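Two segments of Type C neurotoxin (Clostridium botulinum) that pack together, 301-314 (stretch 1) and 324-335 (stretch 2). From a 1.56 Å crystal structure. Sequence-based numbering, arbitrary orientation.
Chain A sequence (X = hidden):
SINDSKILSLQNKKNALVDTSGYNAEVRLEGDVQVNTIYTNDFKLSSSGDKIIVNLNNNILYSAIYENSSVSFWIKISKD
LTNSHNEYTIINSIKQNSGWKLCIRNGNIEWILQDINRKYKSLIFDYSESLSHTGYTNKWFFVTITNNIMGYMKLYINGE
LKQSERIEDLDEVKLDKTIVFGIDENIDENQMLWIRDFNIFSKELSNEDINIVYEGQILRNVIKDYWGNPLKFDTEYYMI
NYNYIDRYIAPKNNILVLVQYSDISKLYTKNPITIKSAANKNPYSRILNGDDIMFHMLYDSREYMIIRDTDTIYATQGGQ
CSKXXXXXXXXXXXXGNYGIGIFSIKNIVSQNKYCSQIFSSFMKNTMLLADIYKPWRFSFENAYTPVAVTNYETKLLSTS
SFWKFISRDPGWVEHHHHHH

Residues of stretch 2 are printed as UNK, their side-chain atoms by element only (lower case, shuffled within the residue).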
# COMPACT_ATOMS: atom_id res chain seq x y z
N SER A 301 0.41 29.75 9.32
CA SER A 301 -0.26 30.57 8.32
C SER A 301 0.64 31.17 7.25
O SER A 301 0.30 32.19 6.65
CB SER A 301 -1.07 31.68 8.99
OG SER A 301 -2.13 31.13 9.75
N ARG A 302 1.78 30.55 6.99
CA ARG A 302 2.58 30.93 5.83
C ARG A 302 3.04 29.68 5.10
O ARG A 302 3.39 28.68 5.74
CB ARG A 302 3.79 31.78 6.23
CG ARG A 302 4.72 32.08 5.07
CD ARG A 302 5.68 33.23 5.36
NE ARG A 302 4.96 34.50 5.45
CZ ARG A 302 4.57 35.22 4.40
NH1 ARG A 302 4.81 34.80 3.16
NH2 ARG A 302 3.92 36.36 4.60
N GLU A 303 3.02 29.74 3.78
CA GLU A 303 3.47 28.63 2.94
C GLU A 303 4.98 28.72 2.68
O GLU A 303 5.49 29.76 2.27
CB GLU A 303 2.72 28.64 1.60
CG GLU A 303 3.00 27.43 0.73
CD GLU A 303 2.12 27.36 -0.51
OE1 GLU A 303 1.55 28.40 -0.92
OE2 GLU A 303 1.97 26.25 -1.07
N TYR A 304 5.69 27.63 2.93
CA TYR A 304 7.12 27.59 2.71
C TYR A 304 7.46 26.44 1.78
O TYR A 304 6.69 25.49 1.67
CB TYR A 304 7.86 27.32 4.02
CG TYR A 304 7.67 28.38 5.07
CD1 TYR A 304 8.56 29.46 5.16
CD2 TYR A 304 6.61 28.32 5.97
CE1 TYR A 304 8.40 30.44 6.12
CE2 TYR A 304 6.43 29.30 6.94
CZ TYR A 304 7.34 30.36 7.01
OH TYR A 304 7.16 31.33 7.96
N MET A 305 8.61 26.53 1.12
CA MET A 305 9.16 25.36 0.43
C MET A 305 10.39 24.86 1.18
O MET A 305 11.11 25.64 1.79
CB MET A 305 9.49 25.66 -1.03
CG MET A 305 10.61 26.63 -1.23
SD MET A 305 10.92 26.91 -2.99
CE MET A 305 11.31 25.26 -3.52
N ILE A 306 10.61 23.55 1.16
CA ILE A 306 11.78 22.98 1.79
C ILE A 306 12.98 23.10 0.85
O ILE A 306 12.89 22.77 -0.33
CB ILE A 306 11.56 21.49 2.15
CG1 ILE A 306 10.42 21.37 3.17
CG2 ILE A 306 12.85 20.88 2.69
CD1 ILE A 306 10.09 19.93 3.57
N ILE A 307 14.10 23.57 1.39
CA ILE A 307 15.32 23.64 0.61
C ILE A 307 16.46 22.98 1.35
O ILE A 307 16.41 22.83 2.56
CB ILE A 307 15.72 25.10 0.29
CG1 ILE A 307 15.99 25.89 1.58
CG2 ILE A 307 14.63 25.76 -0.55
CD1 ILE A 307 16.73 27.22 1.36
N ARG A 308 17.47 22.57 0.59
CA ARG A 308 18.73 22.11 1.16
C ARG A 308 19.55 23.32 1.60
O ARG A 308 19.56 24.34 0.92
CB ARG A 308 19.51 21.34 0.10
CG ARG A 308 20.48 20.32 0.63
CD ARG A 308 21.58 20.04 -0.39
NE ARG A 308 22.56 21.11 -0.34
CZ ARG A 308 23.61 21.23 -1.13
NH1 ARG A 308 24.44 22.24 -0.96
NH2 ARG A 308 23.85 20.33 -2.09
N ASP A 309 20.22 23.22 2.74
CA ASP A 309 21.17 24.25 3.15
C ASP A 309 22.37 24.20 2.19
O ASP A 309 22.73 23.13 1.69
CB ASP A 309 21.63 24.01 4.59
CG ASP A 309 22.14 25.26 5.27
OD1 ASP A 309 22.32 26.28 4.59
OD2 ASP A 309 22.37 25.20 6.49
N THR A 310 22.97 25.35 1.91
CA THR A 310 24.12 25.44 1.02
C THR A 310 25.41 24.99 1.71
O THR A 310 26.30 24.43 1.07
CB THR A 310 24.30 26.89 0.50
OG1 THR A 310 24.48 27.75 1.62
CG2 THR A 310 23.06 27.34 -0.25
N ASP A 311 25.51 25.23 3.01
CA ASP A 311 26.67 24.78 3.77
C ASP A 311 26.32 23.60 4.69
O ASP A 311 25.15 23.41 5.05
CB ASP A 311 27.28 25.93 4.57
CG ASP A 311 28.07 26.89 3.70
OD1 ASP A 311 28.27 26.58 2.50
OD2 ASP A 311 28.50 27.95 4.20
N THR A 312 27.33 22.82 5.05
CA THR A 312 27.11 21.64 5.89
C THR A 312 26.79 22.01 7.34
O THR A 312 26.90 23.17 7.72
CB THR A 312 28.34 20.70 5.92
OG1 THR A 312 29.45 21.40 6.51
CG2 THR A 312 28.71 20.23 4.52
N ILE A 313 26.45 21.01 8.15
CA ILE A 313 26.04 21.24 9.53
C ILE A 313 27.21 21.52 10.47
O ILE A 313 27.02 21.81 11.65
CB ILE A 313 25.21 20.06 10.07
CG1 ILE A 313 26.00 18.75 9.96
CG2 ILE A 313 23.90 19.93 9.28
CD1 ILE A 313 25.34 17.59 10.74
N TYR A 314 28.42 21.42 9.93
CA TYR A 314 29.63 21.56 10.74
C TYR A 314 30.37 22.82 10.35
O TYR A 314 30.92 22.91 9.25
CB TYR A 314 30.54 20.34 10.54
CG TYR A 314 29.86 19.01 10.82
CD1 TYR A 314 29.25 18.77 12.04
CD2 TYR A 314 29.83 18.01 9.86
CE1 TYR A 314 28.63 17.55 12.30
CE2 TYR A 314 29.22 16.79 10.11
CZ TYR A 314 28.62 16.57 11.33
OH TYR A 314 28.01 15.35 11.59
N UNK A 324 31.53 13.20 2.06
CA UNK A 324 30.71 12.88 3.22
C UNK A 324 30.07 14.13 3.81
O UNK A 324 30.04 14.33 5.03
c UNK A 324 31.53 12.15 4.28
n UNK A 324 33.12 10.33 4.32
o UNK A 324 31.33 10.17 2.97
c UNK A 324 31.99 10.79 3.81
N UNK A 325 29.54 14.97 2.92
CA UNK A 325 28.95 16.24 3.32
C UNK A 325 27.52 16.03 3.80
O UNK A 325 26.77 15.26 3.21
s UNK A 325 30.65 17.41 1.48
c UNK A 325 28.98 17.21 2.15
N UNK A 326 27.16 16.72 4.87
CA UNK A 326 25.84 16.57 5.48
C UNK A 326 25.18 17.94 5.56
O UNK A 326 25.71 18.83 6.21
c UNK A 326 24.54 15.89 7.53
c UNK A 326 26.61 14.61 6.88
c UNK A 326 25.93 15.99 6.90
N UNK A 327 24.04 18.09 4.89
CA UNK A 327 23.34 19.37 4.82
C UNK A 327 21.98 19.29 5.50
O UNK A 327 21.20 18.36 5.27
c UNK A 327 24.40 19.86 2.55
c UNK A 327 26.39 21.01 1.81
c UNK A 327 26.71 19.93 1.01
c UNK A 327 25.23 20.97 2.57
c UNK A 327 25.89 18.83 0.96
o UNK A 327 27.85 19.95 0.24
c UNK A 327 24.74 18.79 1.73
c UNK A 327 23.14 19.81 3.37
N UNK A 328 21.69 20.26 6.35
CA UNK A 328 20.37 20.38 6.94
C UNK A 328 19.36 20.83 5.89
O UNK A 328 19.72 21.27 4.79
c UNK A 328 20.41 21.36 8.10
N UNK A 329 18.09 20.72 6.24
CA UNK A 329 17.00 21.21 5.40
C UNK A 329 16.39 22.43 6.08
O UNK A 329 16.35 22.51 7.31
c UNK A 329 15.96 20.12 5.22
c UNK A 329 15.30 17.89 4.46
c UNK A 329 16.48 18.82 4.63
c UNK A 329 17.18 19.05 3.30
N UNK A 330 15.91 23.38 5.29
CA UNK A 330 15.36 24.61 5.84
C UNK A 330 14.06 24.95 5.14
O UNK A 330 13.76 24.39 4.09
c UNK A 330 18.76 26.51 5.72
c UNK A 330 16.35 25.77 5.64
n UNK A 330 19.50 28.86 5.88
c UNK A 330 18.48 27.87 6.31
c UNK A 330 17.75 25.48 6.18
N UNK A 331 13.31 25.88 5.72
CA UNK A 331 12.12 26.43 5.09
C UNK A 331 12.45 27.76 4.40
O UNK A 331 13.18 28.59 4.96
c UNK A 331 9.32 25.73 7.78
c UNK A 331 11.02 26.67 6.14
c UNK A 331 10.46 25.41 6.82
c UNK A 331 10.01 24.43 5.76
N UNK A 332 11.91 27.95 3.21
CA UNK A 332 12.08 29.19 2.45
C UNK A 332 10.71 29.77 2.09
O UNK A 332 9.84 29.06 1.58
c UNK A 332 12.91 30.08 0.18
c UNK A 332 12.88 28.91 1.17
c UNK A 332 13.88 29.84 -0.95
n UNK A 332 13.37 29.83 -2.18
o UNK A 332 15.08 29.65 -0.73
N UNK A 333 10.51 31.07 2.34
CA UNK A 333 9.19 31.66 2.08
C UNK A 333 9.02 32.14 0.65
O UNK A 333 7.90 32.27 0.16
c UNK A 333 8.90 32.80 3.07
o UNK A 333 9.89 33.79 2.94
N UNK A 334 10.14 32.38 -0.04
CA UNK A 334 10.13 32.64 -1.48
C UNK A 334 9.81 31.36 -2.24
O UNK A 334 10.62 30.42 -2.27
o UNK A 334 10.72 35.35 -1.23
c UNK A 334 11.47 33.20 -1.95
n UNK A 334 12.92 35.09 -1.56
c UNK A 334 11.67 34.64 -1.54
N UNK A 335 8.63 31.30 -2.84
CA UNK A 335 8.21 30.09 -3.53
C UNK A 335 8.53 30.14 -5.03
O UNK A 335 8.36 31.18 -5.67
c UNK A 335 4.71 29.67 -1.84
c UNK A 335 6.72 29.86 -3.32
c UNK A 335 6.22 29.85 -1.87
c UNK A 335 6.90 28.75 -1.06
O HOH W 1 5.49 32.33 1.55
O HOH W 2 26.73 20.94 -2.37
O HOH W 3 23.46 22.53 7.02

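Position 324 carries two carbons, the second bearing an oxygen and a nitrogen, out of reach of stretch 1 in an exposed loop where a polar amide is at home: Asn324. Position 325 has one carbon, near Thr312, and then a sulfur: Cys325. Its CB lies 3.8 Å from Thr312 CG2, and the sulfur is bonded covalently to a group elsewhere in the structure.

At 326 a single carbon forks into two, a compact branched side chain buried against Ile313. This is Val326, whose CG1 lies 3.7 Å from Ile313 CD1, while its O accepts a hydrogen bond from Ile313 N at 3.0 Å. Position 327 has one carbon, then a six-carbon ring bearing an oxygen, with the Arg308 guanidinium over one face: Tyr327. The two groups lie flat together, centres 3.7 Å apart and planes at 10°, so the cation meets the electron-rich face. Arg308 NE donates to Asp309 O (2.9 Å), and water 2 joins Arg308 NH2 to Tyr327 OH, 3.0 Å from each.

The one side-chain carbon at 328, CB, lies 4.0 Å from Ile313 CG2: Ala328, small enough for this buried site. Its O accepts from Asp309 N at 2.9 Å, and its N donates to water 3, which also binds Asp309 OD2 and Asp311 O. Position 329 has four carbons forked at the second, beside Ile306 and Arg308: Leu329, apolar surface for Ile306, with CB 4.1 Å from Ile306 CG2.

Position 330 runs four carbons in a row to a nitrogen, along Asp309: Lys330, whose NZ stops 4.0 Å from Asp309 OD1, beyond a salt bridge but favourable in charge. Four carbons forked at the second recur at 331, against Ile306 and Tyr304: Leu331, apolar like both neighbours, its CD2 4.0 Å from Ile306 CG1 and CD1 over one face of the Tyr304 ring.

At 332, three carbons end in an oxygen and a nitrogen, beside Met305 and Ile307: Gln332. OE1 lies 3.6 Å from Ile307 CD1, and the chain is long enough for NE2 to donate to the backbone O of position 334 at 2.8 Å. One carbon and an oxygen at 333, near Arg302 and Tyr304, make Ser333, whose backbone O shares water 1 with Glu303 O. Position 334, two carbons with an oxygen and a nitrogen, points away: Asn334, an exposed amide that can face solvent. The forked four-carbon chain at 335 ends near Met305: Leu335, its apolar CD2 4.0 Å from Met305 CB.

The contact is an antiparallel strand pairing. Reciprocal backbone hydrogen bonds join Met305 to Gln332 and Ile307 to Lys330; Ile306, Arg308, Leu329 and Leu331 share one face, and the Arg308–Tyr327 stack extends the contact beyond the ladder.

Stretch 2 324-335: NCVYALKLQSNL
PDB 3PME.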